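Local structure of phage-related protein (Bordetella bronchiseptica RB50, 3BJQ) at residues 123-137 against 295-309. The protein is probably a phage capsid protein, related to the major capsid protein E family, that would help build the shell of a virus particle. Sequence-based numbering, arbitrary orientation.
Sequences HEHECAQIALDPAKY and NTPALSGMLAGYLIE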
ATOM      1  N   HIS E 123     -20.112  37.324   2.857  1.00 30.92           N
ATOM      2  CA  HIS E 123     -20.215  36.994   1.420  1.00 30.88           C
ATOM      3  C   HIS E 123     -21.667  37.004   0.941  1.00 30.87           C
ATOM      4  O   HIS E 123     -21.981  37.520  -0.118  1.00 31.63           O
ATOM      5  CB  HIS E 123     -19.573  35.637   1.160  1.00 27.26           C
ATOM      6  CG  HIS E 123     -19.676  35.189  -0.247  1.00 27.08           C
ATOM      7  ND1 HIS E 123     -20.656  34.310  -0.672  1.00 23.60           N
ATOM      8  CD2 HIS E 123     -18.963  35.520  -1.345  1.00 33.72           C
ATOM      9  CE1 HIS E 123     -20.523  34.102  -1.966  1.00 27.87           C
ATOM     10  NE2 HIS E 123     -19.502  34.817  -2.403  1.00 24.46           N
ATOM     11  N   GLU E 124     -22.543  36.406   1.736  1.00 30.83           N
ATOM     12  CA  GLU E 124     -23.957  36.377   1.443  1.00 31.71           C
ATOM     13  C   GLU E 124     -24.514  37.795   1.253  1.00 31.99           C
ATOM     14  O   GLU E 124     -25.280  38.070   0.328  1.00 32.64           O
ATOM     15  CB  GLU E 124     -24.728  35.678   2.579  1.00 31.83           C
ATOM     16  CG  GLU E 124     -26.213  35.386   2.222  1.00 25.52           C
ATOM     17  CD  GLU E 124     -26.390  34.126   1.316  1.00 36.16           C
ATOM     18  OE1 GLU E 124     -25.381  33.625   0.782  1.00 27.52           O
ATOM     19  OE2 GLU E 124     -27.540  33.623   1.155  1.00 31.24           O
ATOM     20  N   HIS E 125     -24.137  38.689   2.149  1.00 32.96           N
ATOM     21  CA  HIS E 125     -24.601  40.061   2.074  1.00 33.24           C
ATOM     22  C   HIS E 125     -24.034  40.817   0.848  1.00 33.21           C
ATOM     23  O   HIS E 125     -24.744  41.571   0.176  1.00 34.07           O
ATOM     24  CB  HIS E 125     -24.242  40.792   3.368  1.00 37.50           C
ATOM     25  CG  HIS E 125     -24.821  42.171   3.432  1.00 44.62           C
ATOM     26  ND1 HIS E 125     -24.247  43.249   2.788  1.00 53.33           N
ATOM     27  CD2 HIS E 125     -25.958  42.635   4.004  1.00 49.21           C
ATOM     28  CE1 HIS E 125     -24.991  44.325   2.990  1.00 52.14           C
ATOM     29  NE2 HIS E 125     -26.038  43.978   3.719  1.00 51.01           N
ATOM     30  N   GLU E 126     -22.757  40.612   0.542  1.00 33.26           N
ATOM     31  CA  GLU E 126     -22.164  41.254  -0.639  1.00 35.06           C
ATOM     32  C   GLU E 126     -22.754  40.752  -1.956  1.00 32.84           C
ATOM     33  O   GLU E 126     -22.848  41.487  -2.918  1.00 33.06           O
ATOM     34  CB  GLU E 126     -20.644  41.141  -0.656  1.00 35.93           C
ATOM     35  CG  GLU E 126     -19.990  42.484  -0.347  1.00 49.80           C
ATOM     36  CD  GLU E 126     -20.619  43.630  -1.191  1.00 60.25           C
ATOM     37  OE1 GLU E 126     -20.748  43.471  -2.434  1.00 59.29           O
ATOM     38  OE2 GLU E 126     -21.022  44.663  -0.602  1.00 64.40           O
ATOM     39  N   CYS E 127     -23.135  39.490  -1.991  1.00 32.74           N
ATOM     40  CA  CYS E 127     -23.783  38.937  -3.156  1.00 31.69           C
ATOM     41  C   CYS E 127     -25.163  39.578  -3.377  1.00 32.60           C
ATOM     42  O   CYS E 127     -25.502  39.984  -4.495  1.00 32.25           O
ATOM     43  CB  CYS E 127     -23.929  37.434  -2.998  1.00 32.97           C
ATOM     44  SG  CYS E 127     -22.372  36.533  -3.168  1.00 31.93           S
ATOM     45  N   ALA E 128     -25.953  39.639  -2.306  1.00 31.01           N
ATOM     46  CA  ALA E 128     -27.270  40.238  -2.358  1.00 31.41           C
ATOM     47  C   ALA E 128     -27.150  41.691  -2.775  1.00 33.35           C
ATOM     48  O   ALA E 128     -27.970  42.187  -3.548  1.00 34.49           O
ATOM     49  CB  ALA E 128     -27.985  40.118  -0.994  1.00 30.32           C
ATOM     50  N   GLN E 129     -26.116  42.363  -2.266  1.00 35.76           N
ATOM     51  CA  GLN E 129     -25.906  43.792  -2.499  1.00 36.96           C
ATOM     52  C   GLN E 129     -25.661  44.089  -3.981  1.00 37.38           C
ATOM     53  O   GLN E 129     -26.067  45.149  -4.472  1.00 38.62           O
ATOM     54  CB  GLN E 129     -24.749  44.263  -1.602  1.00 39.44           C
ATOM     55  CG  GLN E 129     -24.591  45.758  -1.406  1.00 48.87           C
ATOM     56  CD  GLN E 129     -25.733  46.391  -0.621  1.00 61.30           C
ATOM     57  OE1 GLN E 129     -26.568  45.696  -0.033  1.00 66.75           O
ATOM     58  NE2 GLN E 129     -25.768  47.722  -0.603  1.00 66.51           N
ATOM     59  N   ILE E 130     -25.055  43.131  -4.694  1.00 36.44           N
ATOM     60  CA  ILE E 130     -24.779  43.256  -6.114  1.00 35.79           C
ATOM     61  C   ILE E 130     -25.948  42.790  -6.961  1.00 34.63           C
ATOM     62  O   ILE E 130     -26.428  43.543  -7.801  1.00 36.15           O
ATOM     63  CB  ILE E 130     -23.530  42.444  -6.527  1.00 35.81           C
ATOM     64  CG1 ILE E 130     -22.267  43.038  -5.904  1.00 38.54           C
ATOM     65  CG2 ILE E 130     -23.374  42.455  -8.026  1.00 33.62           C
ATOM     66  CD1 ILE E 130     -21.099  42.141  -6.071  1.00 38.76           C
ATOM     67  N   ALA E 131     -26.389  41.553  -6.764  1.00 32.61           N
ATOM     68  CA  ALA E 131     -27.450  40.980  -7.611  1.00 33.07           C
ATOM     69  C   ALA E 131     -28.765  41.735  -7.552  1.00 33.32           C
ATOM     70  O   ALA E 131     -29.454  41.828  -8.564  1.00 33.82           O
ATOM     71  CB  ALA E 131     -27.671  39.541  -7.280  1.00 32.59           C
ATOM     72  N   LEU E 132     -29.104  42.289  -6.389  1.00 33.13           N
ATOM     73  CA  LEU E 132     -30.404  42.959  -6.196  1.00 33.17           C
ATOM     74  C   LEU E 132     -30.334  44.482  -6.338  1.00 34.58           C
ATOM     75  O   LEU E 132     -31.248  45.209  -5.936  1.00 34.08           O
ATOM     76  CB  LEU E 132     -30.983  42.594  -4.832  1.00 34.06           C
ATOM     77  CG  LEU E 132     -31.059  41.088  -4.555  1.00 32.85           C
ATOM     78  CD1 LEU E 132     -31.771  40.850  -3.212  1.00 31.95           C
ATOM     79  CD2 LEU E 132     -31.764  40.334  -5.662  1.00 30.72           C
ATOM     80  N   ASP E 133     -29.256  44.956  -6.940  1.00 35.16           N
ATOM     81  CA  ASP E 133     -29.056  46.371  -7.184  1.00 35.85           C
ATOM     82  C   ASP E 133     -29.605  46.709  -8.564  1.00 37.41           C
ATOM     83  O   ASP E 133     -29.031  46.274  -9.573  1.00 36.75           O
ATOM     84  CB  ASP E 133     -27.571  46.668  -7.118  1.00 37.84           C
ATOM     85  CG  ASP E 133     -27.250  48.123  -7.316  1.00 43.46           C
ATOM     86  OD1 ASP E 133     -28.174  48.928  -7.527  1.00 41.22           O
ATOM     87  OD2 ASP E 133     -26.044  48.446  -7.295  1.00 46.91           O
ATOM     88  N   PRO E 134     -30.737  47.465  -8.617  1.00 37.28           N
ATOM     89  CA  PRO E 134     -31.375  47.742  -9.901  1.00 37.84           C
ATOM     90  C   PRO E 134     -30.526  48.611 -10.827  1.00 38.85           C
ATOM     91  O   PRO E 134     -30.729  48.603 -12.040  1.00 40.58           O
ATOM     92  CB  PRO E 134     -32.662  48.458  -9.496  1.00 39.53           C
ATOM     93  CG  PRO E 134     -32.391  49.029  -8.172  1.00 37.73           C
ATOM     94  CD  PRO E 134     -31.473  48.084  -7.499  1.00 36.65           C
ATOM     95  N   ALA E 135     -29.591  49.355 -10.258  1.00 39.49           N
ATOM     96  CA  ALA E 135     -28.685  50.196 -11.036  1.00 40.80           C
ATOM     97  C   ALA E 135     -27.736  49.386 -11.938  1.00 41.32           C
ATOM     98  O   ALA E 135     -27.168  49.922 -12.875  1.00 43.26           O
ATOM     99  CB  ALA E 135     -27.874  51.082 -10.108  1.00 41.43           C
ATOM    100  N   LYS E 136     -27.582  48.098 -11.670  1.00 40.41           N
ATOM    101  CA  LYS E 136     -26.654  47.264 -12.435  1.00 39.79           C
ATOM    102  C   LYS E 136     -27.327  46.655 -13.643  1.00 39.36           C
ATOM    103  O   LYS E 136     -26.684  45.969 -14.421  1.00 40.24           O
ATOM    104  CB  LYS E 136     -26.120  46.125 -11.570  1.00 40.69           C
ATOM    105  CG  LYS E 136     -25.708  46.561 -10.161  1.00 44.35           C
ATOM    106  CD  LYS E 136     -24.333  47.106 -10.107  1.00 50.07           C
ATOM    107  CE  LYS E 136     -23.327  46.063  -9.678  1.00 50.80           C
ATOM    108  NZ  LYS E 136     -21.967  46.669  -9.827  1.00 54.42           N
ATOM    109  N   TYR E 137     -28.623  46.886 -13.807  1.00 39.45           N
ATOM    110  CA  TYR E 137     -29.363  46.272 -14.899  1.00 37.85           C
ATOM    111  C   TYR E 137     -29.882  47.324 -15.850  1.00 38.62           C
ATOM    112  O   TYR E 137     -30.183  48.438 -15.429  1.00 40.23           O
ATOM    113  CB  TYR E 137     -30.533  45.489 -14.321  1.00 36.14           C
ATOM    114  CG  TYR E 137     -30.102  44.382 -13.400  1.00 36.79           C
ATOM    115  CD1 TYR E 137     -29.799  43.115 -13.902  1.00 36.52           C
ATOM    116  CD2 TYR E 137     -29.956  44.604 -12.037  1.00 34.61           C
ATOM    117  CE1 TYR E 137     -29.386  42.105 -13.077  1.00 36.46           C
ATOM    118  CE2 TYR E 137     -29.542  43.587 -11.193  1.00 36.03           C
ATOM    119  CZ  TYR E 137     -29.264  42.338 -11.722  1.00 33.97           C
ATOM    120  OH  TYR E 137     -28.860  41.312 -10.914  1.00 32.50           O
ATOM    121  N   ASN E 295     -11.809  37.273  -0.947  1.00 33.60           N
ATOM    122  CA  ASN E 295     -12.692  37.115  -2.086  1.00 33.27           C
ATOM    123  C   ASN E 295     -13.540  38.358  -2.295  1.00 33.70           C
ATOM    124  O   ASN E 295     -13.639  39.214  -1.418  1.00 34.84           O
ATOM    125  CB  ASN E 295     -13.611  35.905  -1.872  1.00 34.35           C
ATOM    126  CG  ASN E 295     -14.717  36.169  -0.838  1.00 35.56           C
ATOM    127  OD1 ASN E 295     -15.844  36.530  -1.205  1.00 33.10           O
ATOM    128  ND2 ASN E 295     -14.397  35.989   0.455  1.00 34.16           N
ATOM    129  N   THR E 296     -14.124  38.461  -3.478  1.00 33.23           N
ATOM    130  CA  THR E 296     -15.126  39.481  -3.751  1.00 34.75           C
ATOM    131  C   THR E 296     -16.060  38.970  -4.844  1.00 33.16           C
ATOM    132  O   THR E 296     -15.581  38.499  -5.863  1.00 32.50           O
ATOM    133  CB  THR E 296     -14.476  40.846  -4.158  1.00 36.75           C
ATOM    134  OG1 THR E 296     -15.413  41.902  -3.915  1.00 45.24           O
ATOM    135  CG2 THR E 296     -14.035  40.876  -5.616  1.00 35.97           C
ATOM    136  N   PRO E 297     -17.385  38.974  -4.594  1.00 32.94           N
ATOM    137  CA  PRO E 297     -18.364  38.763  -5.665  1.00 32.43           C
ATOM    138  C   PRO E 297     -18.287  39.852  -6.736  1.00 34.54           C
ATOM    139  O   PRO E 297     -18.082  41.008  -6.408  1.00 31.35           O
ATOM    140  CB  PRO E 297     -19.713  38.860  -4.934  1.00 31.81           C
ATOM    141  CG  PRO E 297     -19.389  38.512  -3.517  1.00 35.79           C
ATOM    142  CD  PRO E 297     -18.035  39.085  -3.270  1.00 32.14           C
ATOM    143  N   ALA E 298     -18.472  39.466  -7.994  1.00 33.69           N
ATOM    144  CA  ALA E 298     -18.388  40.386  -9.116  1.00 33.77           C
ATOM    145  C   ALA E 298     -19.494  40.023 -10.118  1.00 34.47           C
ATOM    146  O   ALA E 298     -19.700  38.857 -10.413  1.00 33.73           O
ATOM    147  CB  ALA E 298     -17.031  40.281  -9.756  1.00 32.66           C
ATOM    148  N   LEU E 299     -20.218  41.028 -10.601  1.00 35.06           N
ATOM    149  CA  LEU E 299     -21.214  40.822 -11.637  1.00 35.94           C
ATOM    150  C   LEU E 299     -20.423  40.946 -12.942  1.00 35.94           C
ATOM    151  O   LEU E 299     -19.849  41.970 -13.216  1.00 37.71           O
ATOM    152  CB  LEU E 299     -22.339  41.869 -11.528  1.00 38.48           C
ATOM    153  CG  LEU E 299     -23.692  41.458 -12.119  1.00 37.54           C
ATOM    154  CD1 LEU E 299     -24.818  42.379 -11.657  1.00 40.57           C
ATOM    155  CD2 LEU E 299     -23.626  41.408 -13.606  1.00 34.39           C
ATOM    156  N   SER E 300     -20.347  39.870 -13.711  1.00 36.27           N
ATOM    157  CA  SER E 300     -19.607  39.874 -14.966  1.00 34.83           C
ATOM    158  C   SER E 300     -20.532  39.944 -16.170  1.00 33.32           C
ATOM    159  O   SER E 300     -20.158  40.515 -17.165  1.00 32.41           O
ATOM    160  CB  SER E 300     -18.665  38.639 -15.042  1.00 35.15           C
ATOM    161  OG  SER E 300     -19.332  37.431 -14.680  1.00 35.99           O
ATOM    162  N   GLY E 301     -21.737  39.374 -16.074  1.00 34.07           N
ATOM    163  CA  GLY E 301     -22.655  39.274 -17.208  1.00 33.76           C
ATOM    164  C   GLY E 301     -24.088  39.686 -16.900  1.00 35.19           C
ATOM    165  O   GLY E 301     -24.951  38.844 -16.676  1.00 35.57           O
HETATM  166  N   MSE E 302     -24.335  40.986 -16.935  1.00 36.62           N
HETATM  167  CA  MSE E 302     -25.659  41.556 -16.639  1.00 38.57           C
HETATM  168  C   MSE E 302     -26.769  40.974 -17.504  1.00 37.66           C
HETATM  169  O   MSE E 302     -27.855  40.690 -17.016  1.00 38.20           O
HETATM  170  CB  MSE E 302     -25.631  43.077 -16.772  1.00 38.57           C
HETATM  171  CG  MSE E 302     -26.988  43.761 -16.522  1.00 43.34           C
HETATM  172 SE   MSE E 302     -28.056  43.890 -18.122  0.75 42.51          SE
HETATM  173  CE  MSE E 302     -26.814  45.169 -19.047  1.00 38.51           C
ATOM    174  N   LEU E 303     -26.499  40.764 -18.780  1.00 37.37           N
ATOM    175  CA  LEU E 303     -27.526  40.254 -19.663  1.00 36.94           C
ATOM    176  C   LEU E 303     -27.942  38.830 -19.319  1.00 35.94           C
ATOM    177  O   LEU E 303     -28.936  38.344 -19.843  1.00 36.68           O
ATOM    178  CB  LEU E 303     -27.066  40.288 -21.128  1.00 38.13           C
ATOM    179  CG  LEU E 303     -26.955  41.645 -21.795  1.00 36.44           C
ATOM    180  CD1 LEU E 303     -26.336  41.425 -23.212  1.00 36.41           C
ATOM    181  CD2 LEU E 303     -28.306  42.340 -21.883  1.00 38.26           C
ATOM    182  N   ALA E 304     -27.157  38.147 -18.491  1.00 33.84           N
ATOM    183  CA  ALA E 304     -27.519  36.811 -18.039  1.00 32.67           C
ATOM    184  C   ALA E 304     -28.335  36.858 -16.735  1.00 31.96           C
ATOM    185  O   ALA E 304     -28.629  35.813 -16.177  1.00 30.92           O
ATOM    186  CB  ALA E 304     -26.285  35.932 -17.868  1.00 27.31           C
ATOM    187  N   GLY E 305     -28.700  38.066 -16.289  1.00 32.75           N
ATOM    188  CA  GLY E 305     -29.474  38.272 -15.074  1.00 31.76           C
ATOM    189  C   GLY E 305     -30.719  39.118 -15.288  1.00 33.49           C
ATOM    190  O   GLY E 305     -30.841  39.865 -16.275  1.00 35.75           O
ATOM    191  N   TYR E 306     -31.656  38.989 -14.359  1.00 31.66           N
ATOM    192  CA  TYR E 306     -32.909  39.723 -14.413  1.00 32.59           C
ATOM    193  C   TYR E 306     -33.437  39.946 -12.992  1.00 31.02           C
ATOM    194  O   TYR E 306     -33.591  38.994 -12.243  1.00 31.00           O
ATOM    195  CB  TYR E 306     -33.913  38.931 -15.245  1.00 32.93           C
ATOM    196  CG  TYR E 306     -35.186  39.692 -15.588  1.00 35.17           C
ATOM    197  CD1 TYR E 306     -36.225  39.792 -14.668  1.00 34.52           C
ATOM    198  CD2 TYR E 306     -35.353  40.280 -16.834  1.00 31.41           C
ATOM    199  CE1 TYR E 306     -37.375  40.472 -14.967  1.00 36.38           C
ATOM    200  CE2 TYR E 306     -36.507  40.958 -17.154  1.00 35.55           C
ATOM    201  CZ  TYR E 306     -37.522  41.051 -16.214  1.00 36.34           C
ATOM    202  OH  TYR E 306     -38.682  41.718 -16.497  1.00 35.16           O
ATOM    203  N   LEU E 307     -33.724  41.193 -12.639  1.00 30.23           N
ATOM    204  CA  LEU E 307     -34.216  41.521 -11.313  1.00 31.56           C
ATOM    205  C   LEU E 307     -35.708  41.905 -11.287  1.00 33.48           C
ATOM    206  O   LEU E 307     -36.152  42.786 -12.042  1.00 31.41           O
ATOM    207  CB  LEU E 307     -33.391  42.667 -10.762  1.00 33.49           C
ATOM    208  CG  LEU E 307     -33.731  43.195  -9.367  1.00 31.53           C
ATOM    209  CD1 LEU E 307     -33.539  42.124  -8.270  1.00 27.27           C
ATOM    210  CD2 LEU E 307     -32.899  44.434  -9.145  1.00 27.40           C
ATOM    211  N   ILE E 308     -36.459  41.252 -10.398  1.00 34.09           N
ATOM    212  CA  ILE E 308     -37.875  41.557 -10.159  1.00 33.60           C
ATOM    213  C   ILE E 308     -37.962  42.103  -8.737  1.00 34.75           C
ATOM    214  O   ILE E 308     -38.068  41.340  -7.787  1.00 33.83           O
ATOM    215  CB  ILE E 308     -38.758  40.289 -10.266  1.00 33.34           C
ATOM    216  CG1 ILE E 308     -38.667  39.672 -11.655  1.00 33.46           C
ATOM    217  CG2 ILE E 308     -40.230  40.604  -9.942  1.00 35.08           C
ATOM    218  CD1 ILE E 308     -39.374  38.322 -11.759  1.00 31.52           C
ATOM    219  N   GLU E 309     -37.934  43.428  -8.593  1.00 34.82           N
ATOM    220  CA  GLU E 309     -37.968  44.038  -7.267  1.00 36.50           C
ATOM    221  C   GLU E 309     -39.363  44.023  -6.632  1.00 37.16           C
ATOM    222  O   GLU E 309     -40.371  44.205  -7.313  1.00 36.97           O
ATOM    223  CB  GLU E 309     -37.551  45.504  -7.315  1.00 35.52           C
ATOM    224  CG  GLU E 309     -36.184  45.834  -7.802  1.00 39.16           C
ATOM    225  CD  GLU E 309     -35.902  47.328  -7.629  1.00 41.76           C
ATOM    226  OE1 GLU E 309     -35.581  47.733  -6.486  1.00 44.81           O
ATOM    227  OE2 GLU E 309     -36.022  48.084  -8.626  1.00 43.07           O
TER
HETATM  228  O   HOH W   1     -19.928  43.850  -9.523  1.00 40.71           O
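Cys-127 and Pro-297 bring their backbones close where helix 123-131 runs nearly parallel to strand 295-299, the axes 8.3 Å apart and 18° from aligned. Beyond Ala-131 the helix gives way at Leu-132, and the chain turns through the short 3-10 segment 134-136 beside strand 305-309, so 123-137 packs against two strands that belong to different sheets. The Pro-297 ring lodges between His-123 and Ile-130, its CG 3.6 Å from Cys-127 SG. Asn-295 OD1 lies at the edge of the His-123 imidazole, 3.3 Å from CD2, while His-123 NE2 is hydrogen-bonded to Thr-266 and Asn-295 ND2 to Asp-293 O. A chi1 of -67° in Ile-130 turns CG2 away from the backbone N and sets that methyl 3.7 Å from Leu-299 CB, their side chains running antiparallel alongside one another. Leu-307 lays CB over one face of the Tyr-137 ring, a CH-pi contact 4.2 Å from the centroid; its CD1 reaches Leu-132 CD2 at 3.6 Å. A water accepts from Leu-299 N and, weakly, from Lys-136 NZ. Cohesion is therefore mainly apolar: Pro-297, Leu-299 and Leu-307 hold 295-309 against the helix and turn without direct hydrogen bonds between the segments.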